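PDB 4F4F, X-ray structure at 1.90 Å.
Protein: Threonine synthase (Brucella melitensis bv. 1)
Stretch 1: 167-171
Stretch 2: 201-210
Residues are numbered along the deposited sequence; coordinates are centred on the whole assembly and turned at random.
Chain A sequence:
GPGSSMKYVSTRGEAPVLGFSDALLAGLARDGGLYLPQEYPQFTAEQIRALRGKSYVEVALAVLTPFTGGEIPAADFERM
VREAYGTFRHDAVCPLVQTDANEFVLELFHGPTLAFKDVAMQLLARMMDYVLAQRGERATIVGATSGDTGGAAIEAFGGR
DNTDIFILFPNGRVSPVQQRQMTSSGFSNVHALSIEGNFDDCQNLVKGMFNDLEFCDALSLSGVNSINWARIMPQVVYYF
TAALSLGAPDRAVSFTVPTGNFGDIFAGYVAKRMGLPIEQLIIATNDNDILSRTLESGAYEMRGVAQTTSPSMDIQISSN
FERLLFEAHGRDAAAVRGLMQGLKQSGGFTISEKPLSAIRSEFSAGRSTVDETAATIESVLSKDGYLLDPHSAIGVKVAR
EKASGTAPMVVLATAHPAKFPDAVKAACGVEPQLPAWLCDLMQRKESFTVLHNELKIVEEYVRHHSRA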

# COMPACT_ATOMS: atom_id res chain seq x y z
N ILE A 167 1.80 -17.21 -5.09
CA ILE A 167 2.12 -16.66 -3.79
C ILE A 167 2.58 -17.79 -2.88
O ILE A 167 1.86 -18.81 -2.70
CB ILE A 167 0.91 -15.98 -3.17
CG1 ILE A 167 0.46 -14.75 -4.00
CG2 ILE A 167 1.23 -15.62 -1.70
CD1 ILE A 167 1.46 -13.60 -4.12
N LEU A 168 3.77 -17.61 -2.33
CA LEU A 168 4.34 -18.53 -1.39
C LEU A 168 4.07 -18.02 0.03
O LEU A 168 4.32 -16.83 0.34
CB LEU A 168 5.86 -18.63 -1.64
CG LEU A 168 6.41 -19.25 -2.93
CD1 LEU A 168 6.02 -18.50 -4.19
CD2 LEU A 168 7.91 -19.39 -2.86
N PHE A 169 3.57 -18.91 0.88
CA PHE A 169 3.32 -18.61 2.29
C PHE A 169 3.71 -19.80 3.16
O PHE A 169 3.76 -20.93 2.66
CB PHE A 169 1.86 -18.24 2.50
CG PHE A 169 0.88 -19.33 2.18
CD1 PHE A 169 0.48 -20.22 3.16
CD2 PHE A 169 0.30 -19.42 0.92
CE1 PHE A 169 -0.43 -21.20 2.89
CE2 PHE A 169 -0.60 -20.45 0.63
CZ PHE A 169 -0.96 -21.32 1.62
N PRO A 170 3.99 -19.56 4.44
CA PRO A 170 4.53 -20.65 5.26
C PRO A 170 3.45 -21.62 5.69
O PRO A 170 2.42 -21.21 6.26
CB PRO A 170 5.14 -19.93 6.45
CG PRO A 170 4.44 -18.61 6.51
CD PRO A 170 4.13 -18.25 5.10
N ASN A 171 3.68 -22.90 5.44
CA ASN A 171 2.73 -23.93 5.75
C ASN A 171 2.37 -23.92 7.24
O ASN A 171 3.24 -23.87 8.09
CB ASN A 171 3.31 -25.30 5.33
CG ASN A 171 2.35 -26.43 5.56
OD1 ASN A 171 2.51 -27.24 6.47
ND2 ASN A 171 1.33 -26.48 4.75
N ASP A 201 11.95 -18.11 4.78
CA ASP A 201 12.20 -19.09 3.72
C ASP A 201 11.42 -18.75 2.43
O ASP A 201 11.95 -18.88 1.33
CB ASP A 201 11.82 -20.51 4.16
CG ASP A 201 12.70 -21.05 5.26
OD1 ASP A 201 13.93 -20.84 5.23
OD2 ASP A 201 12.12 -21.73 6.13
N CYS A 202 10.17 -18.34 2.57
CA CYS A 202 9.37 -17.98 1.37
C CYS A 202 10.02 -16.80 0.63
O CYS A 202 10.11 -16.77 -0.61
CB CYS A 202 7.92 -17.66 1.76
SG CYS A 202 7.02 -19.08 2.43
N GLN A 203 10.49 -15.83 1.39
CA GLN A 203 11.14 -14.66 0.82
C GLN A 203 12.45 -15.00 0.11
O GLN A 203 12.77 -14.42 -0.92
CB GLN A 203 11.42 -13.64 1.91
CG GLN A 203 10.17 -12.93 2.40
CD GLN A 203 10.50 -11.94 3.48
OE1 GLN A 203 11.12 -12.30 4.48
NE2 GLN A 203 10.09 -10.69 3.29
N ASN A 204 13.18 -15.96 0.67
CA ASN A 204 14.45 -16.40 0.11
C ASN A 204 14.26 -17.13 -1.21
O ASN A 204 15.04 -16.94 -2.15
CB ASN A 204 15.21 -17.26 1.14
CG ASN A 204 15.87 -16.41 2.22
OD1 ASN A 204 16.17 -15.26 1.99
ND2 ASN A 204 16.13 -16.99 3.38
N LEU A 205 13.19 -17.91 -1.32
CA LEU A 205 12.85 -18.58 -2.56
C LEU A 205 12.46 -17.58 -3.64
O LEU A 205 12.79 -17.75 -4.81
CB LEU A 205 11.72 -19.58 -2.36
CG LEU A 205 12.08 -20.76 -1.44
CD1 LEU A 205 10.78 -21.34 -0.89
CD2 LEU A 205 12.89 -21.82 -2.19
N VAL A 206 11.72 -16.55 -3.25
CA VAL A 206 11.33 -15.53 -4.21
C VAL A 206 12.54 -14.77 -4.72
O VAL A 206 12.66 -14.53 -5.94
CB VAL A 206 10.23 -14.59 -3.67
CG1 VAL A 206 10.04 -13.38 -4.59
CG2 VAL A 206 8.91 -15.36 -3.51
N LYS A 207 13.43 -14.40 -3.80
CA LYS A 207 14.67 -13.68 -4.14
C LYS A 207 15.51 -14.58 -5.05
O LYS A 207 16.08 -14.12 -6.03
CB LYS A 207 15.45 -13.27 -2.88
N GLY A 208 15.54 -15.88 -4.73
CA GLY A 208 16.18 -16.90 -5.56
C GLY A 208 15.68 -16.89 -7.01
O GLY A 208 16.48 -16.86 -7.95
N MET A 209 14.36 -16.89 -7.19
CA MET A 209 13.78 -16.89 -8.53
C MET A 209 14.16 -15.61 -9.26
O MET A 209 14.51 -15.66 -10.44
CB MET A 209 12.25 -17.03 -8.48
CG MET A 209 11.80 -18.46 -8.14
SD MET A 209 10.01 -18.73 -8.14
CE MET A 209 9.61 -18.20 -6.48
N PHE A 210 14.09 -14.47 -8.56
CA PHE A 210 14.43 -13.20 -9.21
C PHE A 210 15.90 -13.06 -9.57
O PHE A 210 16.22 -12.35 -10.52
CB PHE A 210 13.91 -11.99 -8.42
CG PHE A 210 12.47 -11.71 -8.70
CD1 PHE A 210 12.09 -11.08 -9.87
CD2 PHE A 210 11.50 -12.15 -7.84
CE1 PHE A 210 10.75 -10.86 -10.15
CE2 PHE A 210 10.16 -11.94 -8.10
CZ PHE A 210 9.78 -11.29 -9.26

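Strand 167-170 and helix 201-210 of threonine synthase pack nearly antiparallel, their axes at 153° and 7.9 Å apart at closest approach; 242 Å² is buried, and no hydrogen bond crosses the contact. Within the helix, i to i+4 bonds such as Val-206 N to Cys-202 O at 3.1 Å run along the backbone; the contact with the strand is van der Waals packing. Asp-201 starts the stretch out of reach, its OD2 hydrogen-bonded elsewhere in the structure. The closest CA pair is Cys-202 CA and Leu-168 CA, 5.8 Å apart. The small side chain of Cys-202, with 73 Å² of the residue covered, the most on the helix, suits this narrow spacing: its CB lies 4.1 Å from Leu-168 CB, and with chi1 in m the sulfur rests against the strand backbone, Cys-202 SG 3.5 Å from Phe-169 C and 3.7 Å from Pro-170 N. The proline ring adds an apolar touch, Pro-170 CD to Cys-202 SG at 4.0 Å. Phe-169 itself directs its CA-to-CB bond away from the helix and offers mainly backbone. Gln-203 points away and Asn-204 is out of reach; both are exposed, as suits their polar amides. Leu-205, buried like Cys-202 and Met-209, returns to the contact, its CB 3.8 Å from Leu-168 CD2. Val-206, partly exposed and in t, follows, its CG2 4.2 Å from Leu-168 CD2; both side chains are apolar and bring no polar group to that methyl. Lys-207, modelled only to CB, and Gly-208 make no contact. Met-209, one turn beyond Leu-205, reaches back with its long, flexible chain (m, t, m) to set CE 4.2 Å from Leu-168 CD2. Phe-210 is out of reach. Leu-168 is thus the hub: pointing toward the helix with chi1 m and chi2 p, it has 100 Å² covered and brings one methyl, CD2, close to three apolar helix residues, while neighbouring Ile-167 points away.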